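Local coordinates for leucine aminopeptidase 1 (Caenorhabditis elegans, PDB 2HC9), which releases N-terminal amino acids, preferably leucine, from peptides as a zinc-dependent aminopeptidase of the M17 family and probably serves in digestion, at the interface of chains A and B. Numbering follows the deposited sequence. Chains: chain A/B, Leucine aminopeptidase 1.

Contact 1: the interface of chains A and B. Residues chain A 405-409; chain B 81-82, 84-85, 89.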
ATOM      1  N   PHE A 405     -17.150  -9.552 -27.361  1.00 17.68           N
ATOM      2  CA  PHE A 405     -16.210  -9.632 -28.466  1.00 15.80           C
ATOM      3  C   PHE A 405     -16.261  -8.320 -29.248  1.00 18.75           C
ATOM      4  O   PHE A 405     -17.185  -8.086 -30.044  1.00 17.77           O
ATOM      5  CB  PHE A 405     -16.559 -10.802 -29.401  1.00 15.82           C
ATOM      6  CG  PHE A 405     -15.581 -10.959 -30.553  1.00 20.19           C
ATOM      7  CD1 PHE A 405     -14.363 -11.604 -30.363  1.00 19.72           C
ATOM      8  CD2 PHE A 405     -15.866 -10.435 -31.811  1.00 17.96           C
ATOM      9  CE1 PHE A 405     -13.440 -11.734 -31.433  1.00 18.40           C
ATOM     10  CE2 PHE A 405     -14.960 -10.562 -32.883  1.00 17.01           C
ATOM     11  CZ  PHE A 405     -13.743 -11.213 -32.680  1.00 16.86           C
ATOM     12  N   ALA A 406     -15.256  -7.477 -29.055  1.00 15.62           N
ATOM     13  CA  ALA A 406     -15.254  -6.167 -29.746  1.00 16.15           C
ATOM     14  C   ALA A 406     -13.827  -5.654 -30.014  1.00 15.15           C
ATOM     15  O   ALA A 406     -13.381  -4.717 -29.367  1.00 16.51           O
ATOM     16  CB  ALA A 406     -16.081  -5.141 -28.936  1.00 16.88           C
ATOM     17  N   PRO A 407     -13.109  -6.276 -30.977  1.00 16.61           N
ATOM     18  CA  PRO A 407     -11.747  -5.826 -31.230  1.00 16.88           C
ATOM     19  C   PRO A 407     -11.735  -4.353 -31.667  1.00 18.93           C
ATOM     20  O   PRO A 407     -10.843  -3.612 -31.272  1.00 17.04           O
ATOM     21  CB  PRO A 407     -11.265  -6.737 -32.362  1.00 17.73           C
ATOM     22  CG  PRO A 407     -12.163  -7.977 -32.289  1.00 19.38           C
ATOM     23  CD  PRO A 407     -13.500  -7.411 -31.852  1.00 19.07           C
ATOM     24  N   ASP A 408     -12.736  -3.926 -32.435  1.00 17.86           N
ATOM     25  CA  ASP A 408     -12.800  -2.498 -32.822  1.00 19.35           C
ATOM     26  C   ASP A 408     -12.850  -1.535 -31.637  1.00 20.56           C
ATOM     27  O   ASP A 408     -12.199  -0.482 -31.651  1.00 19.35           O
ATOM     28  CB  ASP A 408     -13.938  -2.220 -33.821  1.00 17.83           C
ATOM     29  CG  ASP A 408     -15.313  -2.716 -33.337  1.00 21.03           C
ATOM     30  OD1 ASP A 408     -15.435  -3.320 -32.241  1.00 17.56           O
ATOM     31  OD2 ASP A 408     -16.295  -2.501 -34.086  1.00 20.58           O
ATOM     32  N   LEU A 409     -13.597  -1.890 -30.601  1.00 15.57           N
ATOM     33  CA  LEU A 409     -13.723  -1.001 -29.431  1.00 16.46           C
ATOM     34  C   LEU A 409     -12.544  -1.119 -28.468  1.00 20.04           C
ATOM     35  O   LEU A 409     -12.180  -0.134 -27.835  1.00 18.06           O
ATOM     36  CB  LEU A 409     -15.012  -1.290 -28.659  1.00 17.50           C
ATOM     37  CG  LEU A 409     -16.329  -0.961 -29.379  1.00 16.88           C
ATOM     38  CD1 LEU A 409     -17.484  -1.315 -28.406  1.00 14.29           C
ATOM     39  CD2 LEU A 409     -16.371   0.532 -29.787  1.00 16.69           C
TER
ATOM     40  N   SER B  81     -18.267  -2.961 -38.126  1.00 21.93           N
ATOM     41  CA  SER B  81     -18.345  -3.038 -36.668  1.00 23.40           C
ATOM     42  C   SER B  81     -18.313  -4.487 -36.210  1.00 23.56           C
ATOM     43  O   SER B  81     -18.772  -5.388 -36.923  1.00 20.56           O
ATOM     44  CB  SER B  81     -19.612  -2.346 -36.116  1.00 18.00           C
ATOM     45  OG  SER B  81     -20.755  -2.966 -36.656  1.00 26.65           O
ATOM     46  N   SER B  82     -17.792  -4.696 -35.009  1.00 19.78           N
ATOM     47  CA  SER B  82     -17.782  -6.029 -34.402  1.00 21.86           C
ATOM     48  C   SER B  82     -19.140  -6.345 -33.797  1.00 19.03           C
ATOM     49  O   SER B  82     -19.971  -5.453 -33.503  1.00 18.17           O
ATOM     50  CB  SER B  82     -16.743  -6.081 -33.270  1.00 19.15           C
ATOM     51  OG  SER B  82     -17.182  -5.241 -32.198  1.00 19.47           O
ATOM     52  N   GLY B  84     -19.889  -7.197 -30.795  1.00 17.78           N
ATOM     53  CA  GLY B  84     -20.079  -6.601 -29.449  1.00 17.39           C
ATOM     54  C   GLY B  84     -20.320  -5.088 -29.462  1.00 22.80           C
ATOM     55  O   GLY B  84     -20.771  -4.509 -28.457  1.00 21.53           O
ATOM     56  N   ASN B  85     -20.067  -4.465 -30.615  1.00 18.17           N
ATOM     57  CA  ASN B  85     -20.226  -3.020 -30.794  1.00 14.11           C
ATOM     58  C   ASN B  85     -21.665  -2.725 -31.240  1.00 20.28           C
ATOM     59  O   ASN B  85     -22.456  -3.637 -31.430  1.00 23.38           O
ATOM     60  CB  ASN B  85     -19.225  -2.558 -31.855  1.00 18.52           C
ATOM     61  CG  ASN B  85     -18.999  -1.035 -31.865  1.00 19.08           C
ATOM     62  OD1 ASN B  85     -19.670  -0.263 -31.153  1.00 19.31           O
ATOM     63  ND2 ASN B  85     -18.055  -0.606 -32.700  1.00 16.59           N
ATOM     64  N   ASN B  89     -21.884   2.550 -34.907  1.00 16.43           N
ATOM     65  CA  ASN B  89     -20.552   3.149 -34.605  1.00 18.61           C
ATOM     66  C   ASN B  89     -20.668   4.572 -34.020  1.00 16.23           C
ATOM     67  O   ASN B  89     -19.815   5.430 -34.245  1.00 15.79           O
ATOM     68  CB  ASN B  89     -19.654   3.167 -35.851  1.00 18.17           C
ATOM     69  CG  ASN B  89     -19.082   1.804 -36.182  1.00 24.88           C
ATOM     70  OD1 ASN B  89     -19.089   1.380 -37.338  1.00 26.77           O
ATOM     71  ND2 ASN B  89     -18.609   1.102 -35.166  1.00 22.13           N
TER
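A:Leu409 lays its branched end over one face of the B:Asn85 amide, its CG 3.6 Å from B:Asn85 CG, with both methyls also touching the amide group. Next to this, B:Ser82 CB packs over the start of helix 407-410, 3.8 Å from A:Pro407 CD and equally near A:Ala406 CA. Outward from these carbons sits the carboxylate of A:Asp408, gripped by donors at both oxygens. Its CG lies between the backbone N and the carbonyl carbon (chi1 54°), which turns the acid out toward chain B and also lets OD1 take the backbone N-H of A:Leu409. The hydroxyl B:Ser82 OG gives a short bond of 2.6 Å to A:Asp408 OD1, on its syn side but well out of the carboxylate plane and on the face opposite the A:Leu409 N-H. OD2 is likewise held from two opposite faces: the backbone N of B:Ser82 stands 2.8 Å from A:Asp408 OD2, and the amide B:Asn85 ND2 lies 2.9 Å from that same A:Asp408 oxygen. The B:Asn85 bond is nearly straight (170° at H); it lies in the B:Asn85 amide plane but comes down on OD2 from above the carboxylate, the two planes nearly perpendicular (81°). An alanine in place of A:Asp408 would probably leave the B:Ser82 hydroxyl and N-H and the B:Asn85 amide without their acceptor, and that amide, still packed on A:Leu409, freer to turn. At the rim, B:Gly84 N donates to the backbone carbonyl A:Phe405 O at 2.9 Å, a more bent bond. The patch thus pins the loop 81-85 of one subunit to the 405-409 segment of its neighbour, joining two copies within the six-subunit assembly.

Contact 2: the interface of chains A and B. Residues chain A 408-410, 430; chain B 85, 374-375, 399.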
ATOM      1  N   ASP A 408     -12.736  -3.926 -32.435  1.00 17.86           N
ATOM      2  CA  ASP A 408     -12.800  -2.498 -32.822  1.00 19.35           C
ATOM      3  C   ASP A 408     -12.850  -1.535 -31.637  1.00 20.56           C
ATOM      4  O   ASP A 408     -12.199  -0.482 -31.651  1.00 19.35           O
ATOM      5  CB  ASP A 408     -13.938  -2.220 -33.821  1.00 17.83           C
ATOM      6  CG  ASP A 408     -15.313  -2.716 -33.337  1.00 21.03           C
ATOM      7  OD1 ASP A 408     -15.435  -3.320 -32.241  1.00 17.56           O
ATOM      8  OD2 ASP A 408     -16.295  -2.501 -34.086  1.00 20.58           O
ATOM      9  N   LEU A 409     -13.597  -1.890 -30.601  1.00 15.57           N
ATOM     10  CA  LEU A 409     -13.723  -1.001 -29.431  1.00 16.46           C
ATOM     11  C   LEU A 409     -12.544  -1.119 -28.468  1.00 20.04           C
ATOM     12  O   LEU A 409     -12.180  -0.134 -27.835  1.00 18.06           O
ATOM     13  CB  LEU A 409     -15.012  -1.290 -28.659  1.00 17.50           C
ATOM     14  CG  LEU A 409     -16.329  -0.961 -29.379  1.00 16.88           C
ATOM     15  CD1 LEU A 409     -17.484  -1.315 -28.406  1.00 14.29           C
ATOM     16  CD2 LEU A 409     -16.371   0.532 -29.787  1.00 16.69           C
ATOM     17  N   PHE A 410     -11.971  -2.316 -28.341  1.00 18.79           N
ATOM     18  CA  PHE A 410     -11.077  -2.603 -27.214  1.00 17.08           C
ATOM     19  C   PHE A 410      -9.608  -2.821 -27.577  1.00 18.80           C
ATOM     20  O   PHE A 410      -8.744  -2.701 -26.723  1.00 19.55           O
ATOM     21  CB  PHE A 410     -11.574  -3.818 -26.410  1.00 17.79           C
ATOM     22  CG  PHE A 410     -12.995  -3.702 -25.898  1.00 17.54           C
ATOM     23  CD1 PHE A 410     -13.535  -2.465 -25.513  1.00 16.76           C
ATOM     24  CD2 PHE A 410     -13.763  -4.859 -25.731  1.00 15.66           C
ATOM     25  CE1 PHE A 410     -14.840  -2.366 -25.013  1.00 17.94           C
ATOM     26  CE2 PHE A 410     -15.085  -4.796 -25.214  1.00 20.17           C
ATOM     27  CZ  PHE A 410     -15.626  -3.538 -24.847  1.00 18.91           C
ATOM     28  N   ASP A 430     -10.563   0.617 -21.942  1.00 15.32           N
ATOM     29  CA  ASP A 430     -11.986   0.604 -22.291  1.00 15.15           C
ATOM     30  C   ASP A 430     -12.602  -0.787 -22.197  1.00 19.03           C
ATOM     31  O   ASP A 430     -13.769  -0.902 -21.916  1.00 18.17           O
ATOM     32  CB  ASP A 430     -12.198   1.138 -23.693  1.00 17.74           C
ATOM     33  CG  ASP A 430     -12.125   2.661 -23.756  1.00 24.44           C
ATOM     34  OD1 ASP A 430     -12.240   3.323 -22.708  1.00 21.82           O
ATOM     35  OD2 ASP A 430     -11.959   3.182 -24.872  1.00 23.94           O
TER
ATOM     36  N   ASN B  85     -20.067  -4.465 -30.615  1.00 18.17           N
ATOM     37  CA  ASN B  85     -20.226  -3.020 -30.794  1.00 14.11           C
ATOM     38  C   ASN B  85     -21.665  -2.725 -31.240  1.00 20.28           C
ATOM     39  O   ASN B  85     -22.456  -3.637 -31.430  1.00 23.38           O
ATOM     40  CB  ASN B  85     -19.225  -2.558 -31.855  1.00 18.52           C
ATOM     41  CG  ASN B  85     -18.999  -1.035 -31.865  1.00 19.08           C
ATOM     42  OD1 ASN B  85     -19.670  -0.263 -31.153  1.00 19.31           O
ATOM     43  ND2 ASN B  85     -18.055  -0.606 -32.700  1.00 16.59           N
ATOM     44  N   LEU B 374     -17.765   1.223 -22.064  1.00 16.30           N
ATOM     45  CA  LEU B 374     -18.787   1.676 -23.015  1.00 18.37           C
ATOM     46  C   LEU B 374     -20.130   0.968 -22.826  1.00 21.30           C
ATOM     47  O   LEU B 374     -21.164   1.473 -23.260  1.00 20.66           O
ATOM     48  CB  LEU B 374     -18.302   1.443 -24.455  1.00 18.75           C
ATOM     49  CG  LEU B 374     -17.394   2.495 -25.080  1.00 26.63           C
ATOM     50  CD1 LEU B 374     -16.080   2.627 -24.348  1.00 29.49           C
ATOM     51  CD2 LEU B 374     -17.165   2.150 -26.542  1.00 21.30           C
ATOM     52  N   HIS B 375     -20.115  -0.204 -22.181  1.00 19.37           N
ATOM     53  CA  HIS B 375     -21.330  -1.022 -22.037  1.00 16.66           C
ATOM     54  C   HIS B 375     -21.832  -0.973 -20.590  1.00 16.71           C
ATOM     55  O   HIS B 375     -21.073  -1.275 -19.641  1.00 18.37           O
ATOM     56  CB  HIS B 375     -21.033  -2.507 -22.352  1.00 14.18           C
ATOM     57  CG  HIS B 375     -20.761  -2.790 -23.799  1.00 14.32           C
ATOM     58  ND1 HIS B 375     -19.640  -2.328 -24.455  1.00 17.68           N
ATOM     59  CD2 HIS B 375     -21.468  -3.505 -24.712  1.00 15.34           C
ATOM     60  CE1 HIS B 375     -19.645  -2.778 -25.696  1.00 16.88           C
ATOM     61  NE2 HIS B 375     -20.745  -3.492 -25.879  1.00 16.37           N
ATOM     62  N   LEU B 399     -24.719   1.359 -25.085  1.00 17.16           N
ATOM     63  CA  LEU B 399     -24.465  -0.097 -25.158  1.00 18.47           C
ATOM     64  C   LEU B 399     -24.752  -0.809 -23.856  1.00 14.51           C
ATOM     65  O   LEU B 399     -24.594  -0.229 -22.771  1.00 15.43           O
ATOM     66  CB  LEU B 399     -23.021  -0.359 -25.587  1.00 15.55           C
ATOM     67  CG  LEU B 399     -22.713   0.073 -27.031  1.00 19.19           C
ATOM     68  CD1 LEU B 399     -21.215  -0.023 -27.322  1.00 15.49           C
ATOM     69  CD2 LEU B 399     -23.473  -0.850 -27.979  1.00 23.25           C
TER
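A:Leu409 makes the main apolar contacts, sharing its two methyls between B:Leu374 and B:His375. B:Leu374 points its methyl CD2 end-on at the flank of A:Leu409 CD2 (3.7 Å), close to the other methyl as well. That other methyl, A:Leu409 CD1, reaches the imidazole carbon B:His375 CE1 at 3.8 Å and, more loosely, the methyl B:Leu399 CD1 at 4.1 Å. In A:Leu409 CG is anti to the carbonyl carbon (chi1 -67°) and CD1 is anti to CA (chi2 -179°), which carries CD1 out toward B:His375 and B:Leu399 and leaves CD2 toward B:Leu374. B:Leu374 is itself forked between two partners: while CD2 faces the leucine, its CD1 touches the carboxylate carbon A:Asp430 CG at 4.0 Å, a van der Waals contact beside an acid.

Ring contacts are slighter. A:Phe410 brings the tip of its ring, CZ, to B:His375 CE1 at 4.2 Å, so the same imidazole carbon touches both A:Leu409 and A:Phe410. Within chain B, B:Leu399 CB lies 3.6 Å above one face of the B:His375 imidazole, toward its rim, and probably helps to steady the ring.

The polar part is the A:Asp408 to B:Asn85 bond, which borders the apolar cluster at the B:Asn85 end. This patch gives the subunit interface a mixed, mostly carbon-lined seat for A:Leu409, formed by B:Leu374, B:His375, B:Leu399 and the B:Asn85 amide, probably helping to set how the two chains fit together.

Contact 1 and contact 2 are neighbouring parts of one A–B interface, their C-alpha centres about 6 Å apart. They share A:Asp408, A:Leu409 and B:Asn85, so helix 407-410 offers its acid mainly to contact 1 and its leucine to both, while B:Asn85 stands at the seam. Polar and apolar holds are thereby probably coupled, and a shift of the helix would probably disturb both. The two-fold interface repeats each contact with the chains exchanged. Their centres lie about 18 and 17 Å from A:Arg338 and 28 and 26 Å from A:Lys264, predicted active-site residues, consistent with a role in assembly; the structure alone shows no effect on catalysis.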